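Local coordinates for protein Cfl (Pectobacterium brasiliense, PDB 7A9J) that probably activates carboxylic acids such as coronafacic acid with ATP, as an adenylate-forming ligase of interest for amide synthesis, at residues 332-337 and 404-409; 337-342 and 378-383; 344-349 and 354-359; 373-378 and 419-424. The protein carries 1 engineered substitution. All blocks are in the same frame, centred on the assembly; numbering follows the deposited sequence.

Interaction 1: residues 332-337 and 404-409; sequences SSYGQT and LATGDL. With R4Z (6-ethyl-1-oxidanylidene-indene-4-carboxylic acid), chain B.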
# COMPACT_ATOMS: atom_id res chain seq x y z
N SER A 332 7.29 8.58 1.22
CA SER A 332 6.93 7.28 0.68
C SER A 332 7.23 6.19 1.68
O SER A 332 8.07 6.33 2.57
CB SER A 332 7.66 6.97 -0.68
OG SER A 332 9.07 7.03 -0.51
N SER A 333 6.54 5.07 1.48
CA SER A 333 6.72 3.91 2.31
C SER A 333 6.89 2.72 1.38
O SER A 333 6.27 2.66 0.32
CB SER A 333 5.46 3.76 3.27
OG SER A 333 5.67 2.65 4.14
N TYR A 334 7.79 1.84 1.73
CA TYR A 334 8.13 0.73 0.87
C TYR A 334 8.02 -0.51 1.73
O TYR A 334 8.68 -0.60 2.75
CB TYR A 334 9.54 0.91 0.33
CG TYR A 334 10.17 -0.22 -0.47
CD1 TYR A 334 10.70 -1.35 0.15
CD2 TYR A 334 10.33 -0.09 -1.85
CE1 TYR A 334 11.38 -2.34 -0.61
CE2 TYR A 334 10.95 -1.10 -2.60
CZ TYR A 334 11.49 -2.20 -1.97
OH TYR A 334 12.15 -3.19 -2.74
N GLY A 335 7.21 -1.46 1.31
CA GLY A 335 7.05 -2.64 2.16
C GLY A 335 6.16 -3.64 1.47
O GLY A 335 5.61 -3.38 0.39
N GLN A 336 6.04 -4.80 2.11
CA GLN A 336 5.18 -5.82 1.53
C GLN A 336 4.79 -6.81 2.63
O GLN A 336 5.44 -6.90 3.68
CB GLN A 336 5.87 -6.56 0.38
CG GLN A 336 7.11 -7.29 0.79
CD GLN A 336 7.87 -7.84 -0.44
OE1 GLN A 336 8.77 -7.18 -0.97
NE2 GLN A 336 7.48 -9.02 -0.92
N THR A 337 3.74 -7.57 2.34
CA THR A 337 3.18 -8.48 3.34
C THR A 337 4.20 -9.48 3.87
O THR A 337 4.24 -9.75 5.06
CB THR A 337 1.98 -9.18 2.71
OG1 THR A 337 1.07 -8.14 2.31
CG2 THR A 337 1.26 -10.07 3.74
N LEU A 404 14.81 -11.55 2.09
CA LEU A 404 13.90 -11.45 0.95
C LEU A 404 14.59 -10.68 -0.18
O LEU A 404 15.00 -9.54 0.02
CB LEU A 404 12.61 -10.74 1.33
CG LEU A 404 11.55 -10.66 0.23
CD1 LEU A 404 10.15 -10.72 0.82
CD2 LEU A 404 11.70 -9.38 -0.60
N ALA A 405 14.66 -11.29 -1.37
CA ALA A 405 15.18 -10.62 -2.56
C ALA A 405 14.09 -9.79 -3.20
O ALA A 405 13.10 -10.34 -3.69
CB ALA A 405 15.74 -11.63 -3.56
N THR A 406 14.26 -8.47 -3.22
CA THR A 406 13.20 -7.58 -3.68
C THR A 406 13.09 -7.49 -5.21
O THR A 406 12.05 -7.03 -5.70
CB THR A 406 13.45 -6.17 -3.18
OG1 THR A 406 14.70 -5.73 -3.74
CG2 THR A 406 13.52 -6.11 -1.64
N GLY A 407 14.15 -7.80 -5.94
CA GLY A 407 14.21 -7.57 -7.36
C GLY A 407 14.52 -6.14 -7.74
O GLY A 407 14.53 -5.83 -8.94
N ASP A 408 14.79 -5.27 -6.76
CA ASP A 408 15.10 -3.85 -6.96
C ASP A 408 16.59 -3.62 -6.75
O ASP A 408 17.20 -4.19 -5.85
CB ASP A 408 14.32 -2.98 -6.00
CG ASP A 408 12.80 -2.99 -6.30
OD1 ASP A 408 12.03 -2.86 -5.34
OD2 ASP A 408 12.45 -3.22 -7.50
N LEU A 409 17.17 -2.79 -7.61
CA LEU A 409 18.57 -2.39 -7.53
C LEU A 409 18.70 -1.09 -6.73
O LEU A 409 17.90 -0.18 -6.90
CB LEU A 409 19.09 -2.14 -8.91
CG LEU A 409 19.08 -3.37 -9.81
CD1 LEU A 409 19.70 -3.04 -11.17
CD2 LEU A 409 19.93 -4.44 -9.13
C13 R4Z B . 2.74 -4.79 4.21
C15 R4Z B . 3.49 -2.50 3.43
C02 R4Z B . 4.09 -0.13 2.53
C03 R4Z B . 3.77 0.72 1.48
C04 R4Z B . 2.85 -0.10 0.57
C05 R4Z B . 3.46 -1.42 2.56
C06 R4Z B . 2.65 -1.48 1.39
C07 R4Z B . 1.90 -2.62 1.17
C08 R4Z B . 1.01 -2.71 -0.09
C11 R4Z B . 1.91 -3.68 2.08
C12 R4Z B . 2.71 -3.64 3.23
C14 R4Z B . 1.47 -4.77 5.11
O01 R4Z B . 4.86 0.21 3.39
O09 R4Z B . 0.14 -3.61 -0.12
O10 R4Z B . 1.16 -1.93 -1.08
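Tyr-334 reaches out from the end of strand 331-335 and meets the corner between strands 404-406 and 408-412. Its OH donates a hydrogen bond to Asp-408 OD1 (2.6 Å). The carboxylate oxygen lies at the edge of the phenol ring and is used on its anti side, with ring and carboxylate planes 63° apart. Thr-406 comes in beside the same hydroxyl, its CB 3.3 Å from Tyr-334 OH. With CG trans to the backbone N (chi1 173°), the ring is carried across to the 404-409 corner.

Two residues after the tyrosine, Gln-336 meets Leu-404, the side chains coming from opposite directions. Both leucine methyls lie over one face of the amide, CD1 3.6 Å from Gln-336 NE2 and CD2 3.7 Å from Gln-336 OE1. The amide nitrogen is bonded to Glu-338.

On Asp-408, the other oxygen, OD2, is in a salt bridge with Arg-423, so tyrosine and arginine together fix the carboxylate. Thr-406 OG1 accepts from Asp-408 N (3.1 Å), forming an ST turn, and also hydrogen-bonds Leu-378 O of strand 376-381. Ser-333 OG hydrogen-bonds the ligand ketone O01 (2.7 Å). Tyr-334 also packs on strand 342-346 and on Ile-380 of strand 376-381.

Interaction 2: residues 337-342 and 378-383; sequences TELGGP and LLIRSP. With R4Z (6-ethyl-1-oxidanylidene-indene-4-carboxylic acid), chain B.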
# COMPACT_ATOMS: atom_id res chain seq x y z
N THR A 337 3.74 -7.57 2.34
CA THR A 337 3.18 -8.48 3.34
C THR A 337 4.20 -9.48 3.87
O THR A 337 4.24 -9.75 5.06
CB THR A 337 1.98 -9.18 2.71
OG1 THR A 337 1.07 -8.14 2.31
CG2 THR A 337 1.26 -10.07 3.74
N GLU A 338 5.06 -10.05 2.99
CA GLU A 338 6.04 -11.04 3.46
C GLU A 338 7.03 -10.44 4.46
O GLU A 338 7.62 -11.16 5.26
CB GLU A 338 6.80 -11.59 2.26
CG GLU A 338 5.92 -12.35 1.31
CD GLU A 338 5.25 -11.52 0.18
OE1 GLU A 338 5.07 -10.26 0.26
OE2 GLU A 338 4.87 -12.20 -0.81
N LEU A 339 7.23 -9.15 4.42
CA LEU A 339 8.13 -8.48 5.35
C LEU A 339 7.38 -7.97 6.57
O LEU A 339 7.91 -7.15 7.33
CB LEU A 339 8.81 -7.31 4.65
CG LEU A 339 9.74 -7.88 3.60
CD1 LEU A 339 10.35 -6.73 2.82
CD2 LEU A 339 10.84 -8.75 4.31
N GLY A 340 6.13 -8.39 6.71
CA GLY A 340 5.37 -7.99 7.91
C GLY A 340 4.72 -6.62 7.80
O GLY A 340 3.50 -6.47 7.92
N GLY A 341 5.52 -5.62 7.49
CA GLY A 341 5.05 -4.28 7.35
C GLY A 341 5.94 -3.42 6.45
O GLY A 341 6.74 -3.91 5.70
N PRO A 342 5.72 -2.12 6.51
CA PRO A 342 6.68 -1.16 5.93
C PRO A 342 8.09 -1.44 6.46
O PRO A 342 8.31 -1.64 7.67
CB PRO A 342 6.19 0.21 6.45
CG PRO A 342 4.74 -0.09 6.92
CD PRO A 342 4.84 -1.49 7.51
N LEU A 378 18.69 -5.18 -3.71
CA LEU A 378 18.32 -4.95 -2.32
C LEU A 378 17.70 -6.22 -1.74
O LEU A 378 16.71 -6.73 -2.28
CB LEU A 378 17.32 -3.80 -2.22
CG LEU A 378 16.70 -3.56 -0.88
CD1 LEU A 378 17.81 -3.24 0.10
CD2 LEU A 378 15.69 -2.40 -1.06
N LEU A 379 18.31 -6.71 -0.66
CA LEU A 379 17.81 -7.81 0.15
C LEU A 379 17.43 -7.27 1.53
O LEU A 379 18.11 -6.41 2.08
CB LEU A 379 18.88 -8.89 0.31
CG LEU A 379 19.65 -9.36 -0.93
CD1 LEU A 379 20.56 -10.53 -0.63
CD2 LEU A 379 18.64 -9.72 -1.96
N ILE A 380 16.34 -7.79 2.11
CA ILE A 380 15.80 -7.18 3.33
C ILE A 380 15.46 -8.28 4.33
O ILE A 380 14.86 -9.30 3.96
CB ILE A 380 14.56 -6.29 3.07
CG1 ILE A 380 14.91 -5.17 2.09
CG2 ILE A 380 14.03 -5.69 4.43
CD1 ILE A 380 13.67 -4.53 1.53
N ARG A 381 15.81 -8.05 5.59
CA ARG A 381 15.26 -8.82 6.69
C ARG A 381 14.52 -7.87 7.64
O ARG A 381 15.04 -6.82 8.02
CB ARG A 381 16.38 -9.59 7.41
CG ARG A 381 15.88 -10.65 8.36
CD ARG A 381 16.99 -11.74 8.47
NE ARG A 381 18.23 -11.17 8.99
CZ ARG A 381 19.40 -11.80 9.01
NH1 ARG A 381 19.49 -13.04 8.55
NH2 ARG A 381 20.48 -11.19 9.51
N SER A 382 13.30 -8.23 7.98
CA SER A 382 12.44 -7.33 8.75
C SER A 382 12.33 -7.77 10.22
O SER A 382 12.41 -8.97 10.51
CB SER A 382 11.04 -7.28 8.12
OG SER A 382 10.13 -6.64 9.02
N PRO A 383 12.20 -6.82 11.16
CA PRO A 383 11.94 -7.22 12.56
C PRO A 383 10.55 -7.76 12.76
O PRO A 383 10.29 -8.38 13.80
CB PRO A 383 12.16 -5.92 13.35
CG PRO A 383 11.71 -4.84 12.40
CD PRO A 383 12.25 -5.35 11.03
C13 R4Z B . 2.74 -4.79 4.21
C15 R4Z B . 3.49 -2.50 3.43
C02 R4Z B . 4.09 -0.13 2.53
C03 R4Z B . 3.77 0.72 1.48
C04 R4Z B . 2.85 -0.10 0.57
C05 R4Z B . 3.46 -1.42 2.56
C06 R4Z B . 2.65 -1.48 1.39
C07 R4Z B . 1.90 -2.62 1.17
C08 R4Z B . 1.01 -2.71 -0.09
C11 R4Z B . 1.91 -3.68 2.08
C12 R4Z B . 2.71 -3.64 3.23
C14 R4Z B . 1.47 -4.77 5.11
O01 R4Z B . 4.86 0.21 3.39
O09 R4Z B . 0.14 -3.61 -0.12
O10 R4Z B . 1.16 -1.93 -1.08
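A peptide carbonyl, that of Leu-339, is the flat group through which the 337-342 loop meets Ser-382. The serine OG donates to Leu-339 O at 2.8 Å, with a C=O...OG angle of 145° and the donor tilted 29° from the carbonyl plane. The buried carbonyl is thus held mainly by the serine just after strand 376-381, with a weak second bond from Gly-341 N of its own loop. Ser-382 OG sits trans to its backbone N (chi1 167°), which turns it to the loop, and it also accepts from Ala-384 N.

The apolar part of the contact is carried by Leu-339. Its CD1 touches Ile-380 CG2 at 4.1 Å, the two side chains crossing at about a right angle, while its CD2 lies 4.1 Å from Ser-382 CB. Leu-404 packs against the same leucine, and Val-343 against both Ile-380 and Ser-382.

Beyond Leu-339 the loop turns to the ligand. Gly-341 CA comes to 3.9 Å from C13 of the ethyl group, and Pro-342 CB to 3.3 Å from the ketone oxygen O01. The loop starts within the YGQTE sequence, which matches a signature motif of adenylate-forming enzymes. A glycine-rich turn after it, bordering the ethyl and ketone parts of the ligand, is consistent with the carboxylate-substrate pocket of that family, here fastened from behind to a strand.

Interaction 3: residues 344-349 and 354-359; sequences IYHHDI and EPSIGW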
# COMPACT_ATOMS: atom_id res chain seq x y z
N ILE A 344 11.07 0.40 4.67
CA ILE A 344 11.92 1.50 4.25
C ILE A 344 11.01 2.71 4.08
O ILE A 344 9.93 2.61 3.50
CB ILE A 344 12.68 1.15 2.95
CG1 ILE A 344 13.70 0.06 3.24
CG2 ILE A 344 13.40 2.41 2.44
CD1 ILE A 344 14.26 -0.69 1.94
N TYR A 345 11.45 3.83 4.61
CA TYR A 345 10.61 5.01 4.69
C TYR A 345 11.37 6.22 4.21
O TYR A 345 12.49 6.47 4.66
CB TYR A 345 10.17 5.14 6.14
CG TYR A 345 9.50 6.44 6.53
CD1 TYR A 345 8.45 6.96 5.79
CD2 TYR A 345 9.93 7.12 7.67
CE1 TYR A 345 7.81 8.16 6.17
CE2 TYR A 345 9.32 8.33 8.06
CZ TYR A 345 8.26 8.84 7.30
OH TYR A 345 7.65 10.01 7.71
N HIS A 346 10.75 6.99 3.31
CA HIS A 346 11.35 8.20 2.81
C HIS A 346 10.56 9.37 3.36
O HIS A 346 9.46 9.66 2.90
CB HIS A 346 11.39 8.21 1.28
CG HIS A 346 12.43 9.12 0.76
ND1 HIS A 346 12.81 10.26 1.44
CD2 HIS A 346 13.24 9.04 -0.34
CE1 HIS A 346 13.81 10.84 0.79
NE2 HIS A 346 14.10 10.11 -0.28
N HIS A 347 11.10 10.03 4.39
CA HIS A 347 10.32 11.09 5.01
C HIS A 347 10.39 12.40 4.23
O HIS A 347 9.75 13.34 4.61
CB HIS A 347 10.83 11.29 6.45
CG HIS A 347 12.27 11.65 6.50
ND1 HIS A 347 13.26 10.68 6.50
CD2 HIS A 347 12.89 12.85 6.52
CE1 HIS A 347 14.44 11.28 6.53
NE2 HIS A 347 14.26 12.59 6.52
N ASP A 348 11.12 12.47 3.09
CA ASP A 348 11.10 13.70 2.31
C ASP A 348 11.64 13.45 0.88
O ASP A 348 12.76 13.78 0.57
CB ASP A 348 11.93 14.77 3.03
CG ASP A 348 11.78 16.16 2.45
OD1 ASP A 348 12.39 17.06 3.08
OD2 ASP A 348 11.15 16.40 1.39
N ILE A 349 10.82 12.85 0.02
CA ILE A 349 11.31 12.39 -1.29
C ILE A 349 11.89 13.53 -2.08
O ILE A 349 12.93 13.39 -2.74
CB ILE A 349 10.15 11.75 -2.06
CG1 ILE A 349 9.55 10.60 -1.26
CG2 ILE A 349 10.75 11.24 -3.42
CD1 ILE A 349 8.19 10.15 -1.90
N GLU A 354 18.02 12.71 -6.78
CA GLU A 354 18.04 11.38 -7.42
C GLU A 354 16.83 10.54 -7.00
O GLU A 354 16.37 10.64 -5.87
CB GLU A 354 19.29 10.62 -7.02
CG GLU A 354 20.65 11.39 -7.24
CD GLU A 354 21.24 11.97 -5.90
OE1 GLU A 354 22.46 11.79 -5.71
OE2 GLU A 354 20.50 12.59 -5.05
N PRO A 355 16.36 9.63 -7.85
CA PRO A 355 15.36 8.66 -7.39
C PRO A 355 15.84 7.88 -6.17
O PRO A 355 16.97 7.39 -6.12
CB PRO A 355 15.16 7.75 -8.61
CG PRO A 355 15.56 8.59 -9.75
CD PRO A 355 16.81 9.32 -9.23
N SER A 356 15.02 7.88 -5.15
CA SER A 356 15.41 7.23 -3.92
C SER A 356 14.20 6.69 -3.16
O SER A 356 13.04 7.09 -3.34
CB SER A 356 16.23 8.21 -3.03
OG SER A 356 15.38 9.24 -2.56
N ILE A 357 14.48 5.67 -2.37
CA ILE A 357 13.41 5.12 -1.55
C ILE A 357 13.56 5.37 -0.06
O ILE A 357 12.63 5.01 0.71
CB ILE A 357 13.19 3.63 -1.78
CG1 ILE A 357 14.48 2.84 -1.47
CG2 ILE A 357 12.64 3.42 -3.19
CD1 ILE A 357 14.28 1.36 -1.70
N GLY A 358 14.62 5.99 0.39
CA GLY A 358 14.62 6.33 1.79
C GLY A 358 15.48 5.42 2.66
O GLY A 358 16.43 4.77 2.18
N TRP A 359 15.13 5.34 3.93
CA TRP A 359 15.97 4.74 4.93
C TRP A 359 15.31 3.51 5.53
O TRP A 359 14.12 3.57 5.88
CB TRP A 359 16.27 5.74 6.06
CG TRP A 359 17.18 6.85 5.67
CD1 TRP A 359 18.54 6.88 5.88
CD2 TRP A 359 16.86 8.05 4.90
NE1 TRP A 359 19.06 8.03 5.35
CE2 TRP A 359 18.07 8.77 4.76
CE3 TRP A 359 15.67 8.62 4.41
CZ2 TRP A 359 18.15 10.00 4.07
CZ3 TRP A 359 15.74 9.83 3.73
CH2 TRP A 359 16.99 10.49 3.54
O HOH W 1 14.04 11.23 -4.23
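The two arms of the beta hairpin formed by strands 342-346 and 356-360 meet at Tyr-345 and Trp-359, an antiparallel hydrogen-bonded pair. Each backbone N bonds to the other residue's O at 3.0 Å. The short strand segments nevertheless cross steeply, at 109°.

Beside this pair, His-346 is held on several sides. Gly-358 CA makes a CH-pi contact over one ring face, 4.0 Å from the centroid, and Trp-359 turns an edge to that same face in a T-shaped pair with planes at 85°. Ile-349 CA covers the opposite face, 3.6 Å above the plane. At the ring edge NE2 shares a hydrogen bond with Ser-356 OG (2.8 Å), while ND1 accepts from Asp-348 N (3.2 Å). Both imidazole nitrogens therefore have partners, which fixes the rotation of the buried ring. His-347 completes an aromatic cluster, its CE1 3.4 Å from Trp-359 CZ3. A water ties Ser-356 OG to the backbone oxygens of Ile-349 and Glu-354 near the loop that joins the two strands.

On another side of the hairpin, Ile-344 CG2 packs on Ile-357 CG1 (4.1 Å). The tyrosine hydroxyl bonds to Gln-331 and Asn-218, and Trp-359 NE1 to Asn-415 O. Strand 331-335 runs beside 342-346, strand 418-423 pairs with 356-360, and helix 316-326 packs on Ile-349 and Pro-355.

Interaction 4: residues 373-378 and 419-424; sequences SSNGEL and IFLGRE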
# COMPACT_ATOMS: atom_id res chain seq x y z
N SER A 373 30.71 -3.80 -7.32
CA SER A 373 30.37 -2.42 -7.66
C SER A 373 29.51 -1.87 -6.53
O SER A 373 29.11 -2.62 -5.63
CB SER A 373 29.64 -2.33 -8.99
OG SER A 373 28.24 -2.24 -8.75
N SER A 374 29.19 -0.56 -6.58
CA SER A 374 28.36 0.00 -5.52
C SER A 374 26.88 -0.30 -5.69
O SER A 374 26.10 -0.05 -4.75
CB SER A 374 28.55 1.52 -5.43
OG SER A 374 28.20 2.16 -6.65
N ASN A 375 26.44 -0.81 -6.86
CA ASN A 375 24.99 -1.02 -7.09
C ASN A 375 24.64 -2.51 -7.02
O ASN A 375 25.37 -3.34 -7.59
CB ASN A 375 24.61 -0.47 -8.48
CG ASN A 375 25.10 0.96 -8.70
OD1 ASN A 375 25.14 1.77 -7.76
ND2 ASN A 375 25.42 1.29 -9.92
N GLY A 376 23.53 -2.85 -6.35
CA GLY A 376 23.17 -4.25 -6.43
C GLY A 376 21.75 -4.47 -5.96
O GLY A 376 21.05 -3.54 -5.56
N GLU A 377 21.32 -5.73 -6.04
CA GLU A 377 19.97 -6.06 -5.57
C GLU A 377 19.79 -5.84 -4.07
O GLU A 377 20.61 -6.28 -3.25
CB GLU A 377 19.63 -7.52 -5.92
CG GLU A 377 18.17 -7.81 -5.53
CD GLU A 377 17.67 -9.18 -5.96
OE1 GLU A 377 18.50 -10.05 -6.35
OE2 GLU A 377 16.43 -9.38 -5.89
N LEU A 378 18.69 -5.18 -3.71
CA LEU A 378 18.32 -4.95 -2.32
C LEU A 378 17.70 -6.22 -1.74
O LEU A 378 16.71 -6.73 -2.28
CB LEU A 378 17.32 -3.80 -2.22
CG LEU A 378 16.70 -3.56 -0.88
CD1 LEU A 378 17.81 -3.24 0.10
CD2 LEU A 378 15.69 -2.40 -1.06
N ILE A 419 19.45 4.98 -2.72
CA ILE A 419 19.20 5.42 -4.08
C ILE A 419 18.58 4.30 -4.89
O ILE A 419 19.04 3.15 -4.86
CB ILE A 419 20.54 5.90 -4.69
CG1 ILE A 419 21.08 7.10 -3.98
CG2 ILE A 419 20.33 6.16 -6.15
CD1 ILE A 419 20.12 8.26 -3.63
N PHE A 420 17.59 4.62 -5.68
CA PHE A 420 16.82 3.60 -6.38
C PHE A 420 17.26 3.55 -7.83
O PHE A 420 17.24 4.56 -8.54
CB PHE A 420 15.31 3.87 -6.26
CG PHE A 420 14.47 2.78 -6.82
CD1 PHE A 420 14.24 1.64 -6.06
CD2 PHE A 420 13.81 2.95 -8.02
CE1 PHE A 420 13.42 0.64 -6.56
CE2 PHE A 420 12.98 1.94 -8.52
CZ PHE A 420 12.82 0.80 -7.80
N LEU A 421 17.70 2.37 -8.25
CA LEU A 421 18.23 2.21 -9.60
C LEU A 421 17.29 1.43 -10.47
O LEU A 421 17.65 1.04 -11.62
CB LEU A 421 19.62 1.54 -9.55
CG LEU A 421 20.56 2.37 -8.68
CD1 LEU A 421 21.89 1.68 -8.58
CD2 LEU A 421 20.74 3.70 -9.38
N GLY A 422 16.09 1.15 -9.98
CA GLY A 422 15.09 0.50 -10.80
C GLY A 422 15.03 -1.00 -10.57
O GLY A 422 15.70 -1.58 -9.70
N ARG A 423 14.13 -1.63 -11.31
CA ARG A 423 14.05 -3.08 -11.29
C ARG A 423 15.29 -3.71 -11.91
O ARG A 423 15.80 -3.25 -12.94
CB ARG A 423 12.83 -3.55 -12.08
CG ARG A 423 11.54 -3.03 -11.55
CD ARG A 423 11.19 -3.73 -10.29
NE ARG A 423 11.05 -5.18 -10.45
CZ ARG A 423 10.97 -6.05 -9.44
NH1 ARG A 423 11.05 -5.63 -8.15
NH2 ARG A 423 10.86 -7.35 -9.72
N GLU A 424 15.76 -4.79 -11.30
CA GLU A 424 16.90 -5.49 -11.88
C GLU A 424 16.62 -5.88 -13.32
O GLU A 424 17.53 -5.86 -14.17
CB GLU A 424 17.24 -6.73 -11.07
CG GLU A 424 18.49 -7.48 -11.59
CD GLU A 424 19.08 -8.44 -10.56
OE1 GLU A 424 20.32 -8.45 -10.40
OE2 GLU A 424 18.30 -9.20 -9.92
O HOH W 2 20.78 -9.96 -7.67
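Asn-375 and Leu-421 supply the van der Waals part of the contact, their side chains crossing at about a right angle. A single methyl does the touching: Leu-421 CD1 presses on the carboxamide carbon, Asn-375 CG, at 3.3 Å, and lies 3.4 Å from OD1 of the same amide. Polar partners around the contact hold the amide in this orientation, since OD1 accepts from Arg-411 NH1 and ND2 is bonded to Tyr-436 OH.

The electrostatic part is a pair of like charges. Glu-377 OE1 and Glu-424 OE2 stand 3.7 Å apart, their carboxylate planes turned by 65°. Both chains are extended, and each has its CG trans to the backbone N (chi1 -175° in Glu-377), which carries the two acids to a common point.

Water-mediated bonding offsets this. One water bridges Glu-377 OE1 (2.6 Å) and Glu-424 OE1 (3.2 Å). Strand 408-412 pairs with both strands 376-381 and 418-423, so side chains rather than backbones meet here. The proximity of the two acids may raise the pKa of one of them; Glu-377 OE2 accepts from Gly-407 N, which would stabilise its anion, and the bridging water probably eases the repulsion.

Overall arrangement
Interactions 1 and 2 have centres about 7 Å apart, share Thr-337, and both touch the indenone ligand, interaction 1 through the strand ending at the pocket and interaction 2 through the loop that follows. Interaction 3, centred about 12 Å from interaction 1, continues the sheet from strand 331-335 through its neighbour 342-346 to 356-360: Ser-332 O bonds to His-346 N at 2.9 Å. Interaction 4 is also about 12 Å from interaction 1. It shares Leu-378 with interaction 2, and its second strand, 418-423, follows 408-412 of interaction 1. Between interactions 3 and 4, Pro-355 O bonds to Phe-420 N (2.9 Å). Ile-344, Ile-357, Leu-378 and Ile-380 pack together where interactions 2 and 3 adjoin.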